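Long-range contacts in glycoside Hydrolase (Bacteroides uniformis, PDB 5T99), which probably hydrolyses terminal beta-galactosidic linkages in agarose-derived oligosaccharides, as a family 2 glycoside hydrolase of a human gut symbiont: residues Ser497-Arg502 / Asp524-Lys529; Met471-Gly476 / Trp530-Asp535. All coordinates share one frame; numbering follows the deposited sequence.

Interaction 1 of 2, residues Ser497-Arg502 / Asp524-Lys529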
ATOM      1  N   SER A 497      12.798   6.919  10.364  1.00 22.12           N
ATOM      2  CA  SER A 497      11.834   7.031  11.484  1.00 23.01           C
ATOM      3  C   SER A 497      11.796   8.428  12.149  1.00 23.81           C
ATOM      4  O   SER A 497      11.373   8.572  13.297  1.00 23.93           O
ATOM      5  CB  SER A 497      12.024   5.906  12.524  1.00 22.79           C
ATOM      6  OG  SER A 497      11.122   4.842  12.276  1.00 22.72           O
ATOM      7  N   CYS A 498      12.190   9.451  11.387  1.00 25.18           N
ATOM      8  CA  CYS A 498      12.031  10.841  11.766  1.00 25.04           C
ATOM      9  C   CYS A 498      10.532  11.114  11.860  1.00 25.31           C
ATOM     10  O   CYS A 498       9.731  10.568  11.088  1.00 25.04           O
ATOM     11  CB  CYS A 498      12.677  11.736  10.700  1.00 26.12           C
ATOM     12  SG  CYS A 498      12.778  13.503  11.086  1.00 28.58           S
ATOM     13  N   THR A 499      10.154  11.936  12.827  1.00 25.39           N
ATOM     14  CA  THR A 499       8.757  12.255  13.074  1.00 25.00           C
ATOM     15  C   THR A 499       8.505  13.746  12.886  1.00 24.71           C
ATOM     16  O   THR A 499       9.390  14.574  13.136  1.00 24.70           O
ATOM     17  CB  THR A 499       8.350  11.837  14.497  1.00 24.92           C
ATOM     18  OG1 THR A 499       9.261  12.410  15.444  1.00 24.77           O
ATOM     19  CG2 THR A 499       8.391  10.332  14.622  1.00 24.79           C
ATOM     20  N   SER A 500       7.286  14.071  12.463  1.00 24.47           N
ATOM     21  CA  SER A 500       6.835  15.453  12.346  1.00 24.59           C
ATOM     22  C   SER A 500       5.315  15.526  12.268  1.00 25.23           C
ATOM     23  O   SER A 500       4.652  14.544  11.923  1.00 25.50           O
ATOM     24  CB  SER A 500       7.456  16.129  11.126  1.00 24.70           C
ATOM     25  OG  SER A 500       7.143  15.454   9.926  1.00 24.76           O
ATOM     26  N   SER A 501       4.769  16.679  12.642  1.00 25.81           N
ATOM     27  CA  SER A 501       3.362  17.004  12.401  1.00 26.44           C
ATOM     28  C   SER A 501       3.338  18.047  11.287  1.00 26.44           C
ATOM     29  O   SER A 501       4.182  18.949  11.275  1.00 25.98           O
ATOM     30  CB  SER A 501       2.700  17.558  13.665  1.00 26.96           C
ATOM     31  OG  SER A 501       2.832  16.665  14.766  1.00 26.41           O
ATOM     32  N   ARG A 502       2.390  17.912  10.354  1.00 26.55           N
ATOM     33  CA  ARG A 502       2.263  18.823   9.205  1.00 26.66           C
ATOM     34  C   ARG A 502       2.076  20.263   9.658  1.00 26.72           C
ATOM     35  O   ARG A 502       1.169  20.540  10.434  1.00 27.36           O
ATOM     36  CB  ARG A 502       1.055  18.436   8.331  1.00 25.85           C
ATOM     37  CG  ARG A 502       0.930  19.253   7.044  1.00 25.36           C
ATOM     38  CD  ARG A 502      -0.117  18.683   6.093  1.00 25.35           C
ATOM     39  NE  ARG A 502      -1.414  18.537   6.743  1.00 25.41           N
ATOM     40  CZ  ARG A 502      -2.256  19.533   7.025  1.00 25.69           C
ATOM     41  NH1 ARG A 502      -1.971  20.795   6.708  1.00 25.64           N
ATOM     42  NH2 ARG A 502      -3.409  19.263   7.638  1.00 26.04           N
ATOM     43  N   ASP A 524      12.026  18.486  11.175  1.00 33.18           N
ATOM     44  CA  ASP A 524      12.502  17.119  10.899  1.00 34.37           C
ATOM     45  C   ASP A 524      13.862  16.841  11.534  1.00 35.13           C
ATOM     46  O   ASP A 524      14.868  16.622  10.844  1.00 34.18           O
ATOM     47  CB  ASP A 524      12.492  16.799   9.390  1.00 34.50           C
ATOM     48  CG  ASP A 524      11.082  16.713   8.823  1.00 34.89           C
ATOM     49  OD1 ASP A 524      10.200  16.120   9.480  1.00 35.97           O
ATOM     50  OD2 ASP A 524      10.839  17.224   7.712  1.00 34.43           O
ATOM     51  N   LEU A 525      13.848  16.905  12.866  1.00 37.41           N
ATOM     52  CA  LEU A 525      14.976  16.581  13.740  1.00 38.91           C
ATOM     53  C   LEU A 525      14.697  15.417  14.725  1.00 39.16           C
ATOM     54  O   LEU A 525      15.623  14.707  15.116  1.00 40.73           O
ATOM     55  CB  LEU A 525      15.355  17.821  14.571  1.00 40.45           C
ATOM     56  CG  LEU A 525      16.061  19.050  13.972  1.00 41.77           C
ATOM     57  CD1 LEU A 525      16.809  18.737  12.685  1.00 42.61           C
ATOM     58  CD2 LEU A 525      15.109  20.215  13.773  1.00 42.19           C
ATOM     59  N   ILE A 526      13.439  15.228  15.124  1.00 38.68           N
ATOM     60  CA  ILE A 526      13.091  14.410  16.284  1.00 38.61           C
ATOM     61  C   ILE A 526      12.622  13.024  15.839  1.00 38.16           C
ATOM     62  O   ILE A 526      12.044  12.875  14.763  1.00 38.69           O
ATOM     63  CB  ILE A 526      11.964  15.099  17.109  1.00 39.48           C
ATOM     64  CG1 ILE A 526      12.372  16.527  17.533  1.00 41.03           C
ATOM     65  CG2 ILE A 526      11.543  14.259  18.313  1.00 40.10           C
ATOM     66  CD1 ILE A 526      13.674  16.633  18.306  1.00 40.80           C
ATOM     67  N   GLY A 527      12.880  12.022  16.682  1.00 36.75           N
ATOM     68  CA  GLY A 527      12.294  10.685  16.541  1.00 36.00           C
ATOM     69  C   GLY A 527      12.604   9.801  17.747  1.00 34.99           C
ATOM     70  O   GLY A 527      13.260  10.253  18.672  1.00 36.13           O
ATOM     71  N   PRO A 528      12.139   8.532  17.740  1.00 32.73           N
ATOM     72  CA  PRO A 528      12.552   7.544  18.757  1.00 30.92           C
ATOM     73  C   PRO A 528      14.072   7.318  18.811  1.00 30.39           C
ATOM     74  O   PRO A 528      14.806   7.856  17.978  1.00 31.94           O
ATOM     75  CB  PRO A 528      11.827   6.258  18.321  1.00 31.43           C
ATOM     76  CG  PRO A 528      11.381   6.493  16.912  1.00 31.48           C
ATOM     77  CD  PRO A 528      11.159   7.968  16.792  1.00 31.81           C
ATOM     78  N   LYS A 529      14.534   6.519  19.775  1.00 29.40           N
ATOM     79  CA  LYS A 529      15.972   6.367  20.074  1.00 28.63           C
ATOM     80  C   LYS A 529      16.827   5.952  18.866  1.00 28.57           C
ATOM     81  O   LYS A 529      17.951   6.400  18.717  1.00 27.59           O
ATOM     82  CB  LYS A 529      16.184   5.371  21.230  1.00 29.27           C
TER
HETATM   83  O   HOH W   1       8.218  17.580   8.155  1.00 26.01           O
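Thr-499 carries its OG1 between its own backbone N and carbonyl carbon (chi1 53°), and this rotation sets the hydroxyl beside the backbone N so that both reach the carbonyl of Ile-526. Cys-498, by contrast, holds SG anti to the backbone N (chi1 -172°), which lays the sulfur on the backbone of Asp-524, with SG 3.5 Å from Asp-524 C. The two segments belong to the long excursion between strand 490-495 and helix 534-543 of the catalytic barrel, a beta-alpha loop with no helix or strand in the modelled part between 502 and 524, which folds back on itself here. At the far end, Asp-524 OD1 lies 3.2 Å from Ser-500 OG. Arg-599 reaches both, in a salt bridge with Asp-524 OD1 and a hydrogen bond to Ser-500 OG, while a water donates to Asp-524 OD2 at 2.7 Å and also bonds to Ser-500 OG. Toward the active site the ring of Pro-528 rests on the peptide of Ser-497, with CD 3.6 Å from Ser-497 O. The OG of Ser-497 turns instead to Tyr-473 and the bound galacto-isofagomine, so this end of the fold-back includes a residue of the sugar pocket. Between these ends Gly-527 passes close to Cys-498, where a beta carbon would probably come too close to Ser-497 O. The central grip is on one acceptor: Thr-499 N meets Ile-526 O at 2.9 Å with a nearly straight N-H (168°), whereas Thr-499 OG1 donates to the same oxygen, also at 2.9 Å, from well above the carbonyl plane.

Interaction 2 of 2, residues Met471-Gly476 / Trp530-Asp535. With GIF (D-galacto-isofagomine), chain C.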
ATOM      1  N   MET A 471      18.922  -4.020   6.246  1.00 16.95           N
ATOM      2  CA  MET A 471      19.214  -3.444   7.570  1.00 17.37           C
ATOM      3  C   MET A 471      18.199  -2.366   7.956  1.00 17.31           C
ATOM      4  O   MET A 471      17.928  -1.448   7.175  1.00 16.87           O
ATOM      5  CB  MET A 471      20.615  -2.836   7.588  1.00 17.88           C
ATOM      6  CG  MET A 471      21.712  -3.834   7.297  1.00 18.38           C
ATOM      7  SD  MET A 471      23.339  -3.092   7.411  1.00 19.21           S
ATOM      8  CE  MET A 471      23.625  -3.206   9.163  1.00 19.57           C
ATOM      9  N   ASN A 472      17.653  -2.477   9.165  1.00 17.45           N
ATOM     10  CA  ASN A 472      16.764  -1.457   9.721  1.00 17.60           C
ATOM     11  C   ASN A 472      17.529  -0.517  10.640  1.00 18.27           C
ATOM     12  O   ASN A 472      18.021  -0.942  11.680  1.00 19.46           O
ATOM     13  CB  ASN A 472      15.630  -2.108  10.500  1.00 17.57           C
ATOM     14  CG  ASN A 472      14.645  -2.812   9.609  1.00 17.19           C
ATOM     15  OD1 ASN A 472      14.941  -3.103   8.444  1.00 16.97           O
ATOM     16  ND2 ASN A 472      13.448  -3.066  10.137  1.00 17.06           N
ATOM     17  N   TYR A 473      17.636   0.748  10.233  1.00 19.32           N
ATOM     18  CA  TYR A 473      18.193   1.855  11.046  1.00 19.47           C
ATOM     19  C   TYR A 473      19.661   1.691  11.443  1.00 20.77           C
ATOM     20  O   TYR A 473      20.019   1.899  12.607  1.00 20.78           O
ATOM     21  CB  TYR A 473      17.331   2.102  12.279  1.00 18.43           C
ATOM     22  CG  TYR A 473      15.864   2.223  11.949  1.00 18.07           C
ATOM     23  CD1 TYR A 473      15.355   3.379  11.339  1.00 17.74           C
ATOM     24  CD2 TYR A 473      14.981   1.182  12.231  1.00 17.51           C
ATOM     25  CE1 TYR A 473      14.004   3.492  11.031  1.00 17.16           C
ATOM     26  CE2 TYR A 473      13.639   1.289  11.924  1.00 17.48           C
ATOM     27  CZ  TYR A 473      13.162   2.450  11.330  1.00 16.99           C
ATOM     28  OH  TYR A 473      11.845   2.545  11.033  1.00 16.59           O
ATOM     29  N   LYS A 474      20.506   1.342  10.469  1.00 21.24           N
ATOM     30  CA  LYS A 474      21.929   1.094  10.732  1.00 22.03           C
ATOM     31  C   LYS A 474      22.901   1.777   9.750  1.00 21.76           C
ATOM     32  O   LYS A 474      23.938   1.186   9.404  1.00 21.74           O
ATOM     33  CB  LYS A 474      22.186  -0.426  10.728  1.00 22.63           C
ATOM     34  CG  LYS A 474      21.379  -1.217  11.739  1.00 23.48           C
ATOM     35  CD  LYS A 474      21.809  -0.935  13.172  1.00 23.70           C
ATOM     36  CE  LYS A 474      20.940  -1.712  14.148  1.00 24.22           C
ATOM     37  NZ  LYS A 474      19.550  -1.178  14.217  1.00 24.80           N
ATOM     38  N   PRO A 475      22.607   3.023   9.322  1.00 21.70           N
ATOM     39  CA  PRO A 475      23.509   3.689   8.361  1.00 21.89           C
ATOM     40  C   PRO A 475      24.932   3.856   8.888  1.00 21.47           C
ATOM     41  O   PRO A 475      25.881   3.758   8.115  1.00 21.46           O
ATOM     42  CB  PRO A 475      22.840   5.045   8.121  1.00 22.34           C
ATOM     43  CG  PRO A 475      22.045   5.306   9.356  1.00 22.34           C
ATOM     44  CD  PRO A 475      21.577   3.952   9.830  1.00 22.52           C
ATOM     45  N   GLY A 476      25.067   4.054  10.201  1.00 21.84           N
ATOM     46  CA  GLY A 476      26.369   4.089  10.862  1.00 21.85           C
ATOM     47  C   GLY A 476      27.171   2.801  10.769  1.00 22.28           C
ATOM     48  O   GLY A 476      28.404   2.828  10.882  1.00 21.63           O
ATOM     49  N   TRP A 530      16.259   5.126  17.992  1.00 27.52           N
ATOM     50  CA  TRP A 530      16.952   4.601  16.800  1.00 25.93           C
ATOM     51  C   TRP A 530      16.785   5.497  15.567  1.00 25.65           C
ATOM     52  O   TRP A 530      17.363   5.218  14.514  1.00 26.09           O
ATOM     53  CB  TRP A 530      16.430   3.195  16.462  1.00 25.41           C
ATOM     54  CG  TRP A 530      14.935   3.140  16.311  1.00 25.31           C
ATOM     55  CD1 TRP A 530      14.205   3.355  15.165  1.00 24.65           C
ATOM     56  CD2 TRP A 530      13.979   2.886  17.353  1.00 25.35           C
ATOM     57  NE1 TRP A 530      12.858   3.236  15.432  1.00 24.00           N
ATOM     58  CE2 TRP A 530      12.690   2.948  16.763  1.00 24.74           C
ATOM     59  CE3 TRP A 530      14.089   2.602  18.731  1.00 25.25           C
ATOM     60  CZ2 TRP A 530      11.513   2.730  17.501  1.00 25.68           C
ATOM     61  CZ3 TRP A 530      12.919   2.402  19.474  1.00 25.66           C
ATOM     62  CH2 TRP A 530      11.644   2.469  18.852  1.00 26.54           C
ATOM     63  N   ALA A 531      15.989   6.556  15.686  1.00 24.24           N
ATOM     64  CA  ALA A 531      15.656   7.383  14.551  1.00 23.69           C
ATOM     65  C   ALA A 531      16.773   8.353  14.215  1.00 23.29           C
ATOM     66  O   ALA A 531      17.719   8.534  14.981  1.00 22.39           O
ATOM     67  CB  ALA A 531      14.356   8.132  14.801  1.00 23.90           C
ATOM     68  N   TYR A 532      16.653   8.959  13.042  1.00 23.16           N
ATOM     69  CA  TYR A 532      17.592   9.972  12.581  1.00 24.12           C
ATOM     70  C   TYR A 532      16.986  10.691  11.381  1.00 24.87           C
ATOM     71  O   TYR A 532      16.133  10.121  10.697  1.00 26.74           O
ATOM     72  CB  TYR A 532      18.941   9.340  12.199  1.00 24.35           C
ATOM     73  CG  TYR A 532      18.821   8.111  11.324  1.00 24.09           C
ATOM     74  CD1 TYR A 532      18.775   8.227   9.937  1.00 24.06           C
ATOM     75  CD2 TYR A 532      18.746   6.837  11.878  1.00 23.65           C
ATOM     76  CE1 TYR A 532      18.661   7.113   9.127  1.00 23.49           C
ATOM     77  CE2 TYR A 532      18.632   5.707  11.070  1.00 24.03           C
ATOM     78  CZ  TYR A 532      18.586   5.855   9.688  1.00 23.21           C
ATOM     79  OH  TYR A 532      18.463   4.767   8.856  1.00 21.60           O
ATOM     80  N   PRO A 533      17.419  11.936  11.108  1.00 25.10           N
ATOM     81  CA  PRO A 533      16.821  12.658   9.980  1.00 24.46           C
ATOM     82  C   PRO A 533      17.194  12.034   8.633  1.00 23.05           C
ATOM     83  O   PRO A 533      18.208  11.364   8.547  1.00 23.07           O
ATOM     84  CB  PRO A 533      17.413  14.075  10.091  1.00 24.81           C
ATOM     85  CG  PRO A 533      18.097  14.132  11.410  1.00 25.71           C
ATOM     86  CD  PRO A 533      18.482  12.724  11.753  1.00 25.76           C
ATOM     87  N   PRO A 534      16.386  12.267   7.584  1.00 22.44           N
ATOM     88  CA  PRO A 534      16.690  11.749   6.240  1.00 22.30           C
ATOM     89  C   PRO A 534      18.098  12.069   5.719  1.00 22.49           C
ATOM     90  O   PRO A 534      18.678  11.261   4.973  1.00 22.76           O
ATOM     91  CB  PRO A 534      15.630  12.425   5.362  1.00 22.02           C
ATOM     92  CG  PRO A 534      14.472  12.628   6.272  1.00 22.31           C
ATOM     93  CD  PRO A 534      15.062  12.921   7.628  1.00 22.42           C
ATOM     94  N   ASP A 535      18.626  13.227   6.118  1.00 21.94           N
ATOM     95  CA  ASP A 535      19.961  13.697   5.700  1.00 22.24           C
ATOM     96  C   ASP A 535      21.048  12.653   6.021  1.00 21.69           C
ATOM     97  O   ASP A 535      21.995  12.477   5.250  1.00 20.56           O
ATOM     98  CB  ASP A 535      20.346  15.034   6.394  1.00 22.70           C
ATOM     99  CG  ASP A 535      19.202  16.060   6.434  1.00 23.25           C
ATOM    100  OD1 ASP A 535      19.424  17.257   6.123  1.00 22.89           O
ATOM    101  OD2 ASP A 535      18.078  15.672   6.809  1.00 24.49           O
TER
HETATM  102  C   GIF C 901       9.168  -1.599  12.725  1.00 18.07           C
HETATM  103  N   GIF C 901      10.357  -0.802  12.987  1.00 18.35           N
HETATM  104  O   GIF C 901       9.997   3.340  14.435  1.00 18.41           O
HETATM  105  C1  GIF C 901       8.004  -0.695  12.369  1.00 17.93           C
HETATM  106  O1  GIF C 901       7.479  -0.110  14.640  1.00 18.58           O
HETATM  107  C2  GIF C 901       7.846   0.441  13.377  1.00 18.30           C
HETATM  108  O2  GIF C 901       6.806  -1.467  12.333  1.00 16.65           O
HETATM  109  C3  GIF C 901       9.132   1.248  13.522  1.00 18.41           C
HETATM  110  C4  GIF C 901      10.298   0.336  13.888  1.00 18.45           C
HETATM  111  C5  GIF C 901       8.970   2.348  14.573  1.00 18.53           C
HETATM  112  O   HOH W   2      19.600   3.665  14.624  1.00 22.61           O
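Aromatic contacts dominate where Tyr-473 meets Trp-530. The indole brings the edge of its five-membered ring over the phenol face in an edge-to-face pair, centroids 4.7 Å apart and planes inclined at 55°. Trp-530 CD1 does the touching: it stands over the centre of the Tyr-473 ring, 3.7 Å from Tyr-473 CD2. With Trp-530 CG held between its own backbone N and carbonyl carbon (chi1 54°), the indole leans back over the tyrosine and turns NE1 toward the ligand.

CH-pi and apolar packing continue along Tyr-532. Pro-475 CG sits over one face of that ring, 3.9 Å from its centroid and displaced toward the rim, while the backbone CA of Tyr-473 approaches the ring edge in its plane. The Tyr-532 hydroxyl is bonded to Glu-537 of helix 534-543, which ties the ring to the helix that follows.

Among the polar contacts, no direct hydrogen bond joins the two segments; a water bridges them, donating to Tyr-473 O and to Trp-530 O at 2.7 Å each. Trp-530 NE1 donates to atom O of galacto-isofagomine at 3.0 Å along a somewhat bent path (146°), the oxygen lying in the indole plane. Tyr-473 OH, bonded to Glu-494 and Ser-497, comes within 3.9 Å of ligand C3. Without the phenol, as with an alanine here, Trp-530 would probably lose the face it leans on and be freer to swing from the sugar, and Glu-494 and Ser-497 would lose a shared partner.

Tyr-473 follows directly on the C-terminal end of strand 468-472, the usual place for substrate-binding residues in a TIM-type barrel, and Trp-530, from the later loop, lines the galacto-isofagomine pocket together with Tyr-473, Trp-553 and Phe-587.

Overall arrangement
Interaction 1 is nested along the chain within the loop that interaction 2 closes, and the two centres lie about 12 Å apart beside the sugar pocket. They meet at the hydrogen bond between Ser-497 OG and Tyr-473 OH, 2.7 Å apart, and where Ser-497 O packs against Ala-531 CB. Interaction 1 joins two parts of one irregular loop, partly buried, chiefly through backbone and small polar groups; interaction 2 is more buried and joins that loop's end to the turn that follows barrel strand 468-472 by aromatic and proline surfaces. Each supplies residues to the galacto-isofagomine site: Ser-497 from interaction 1, Tyr-473 and the more exposed Trp-530 from interaction 2.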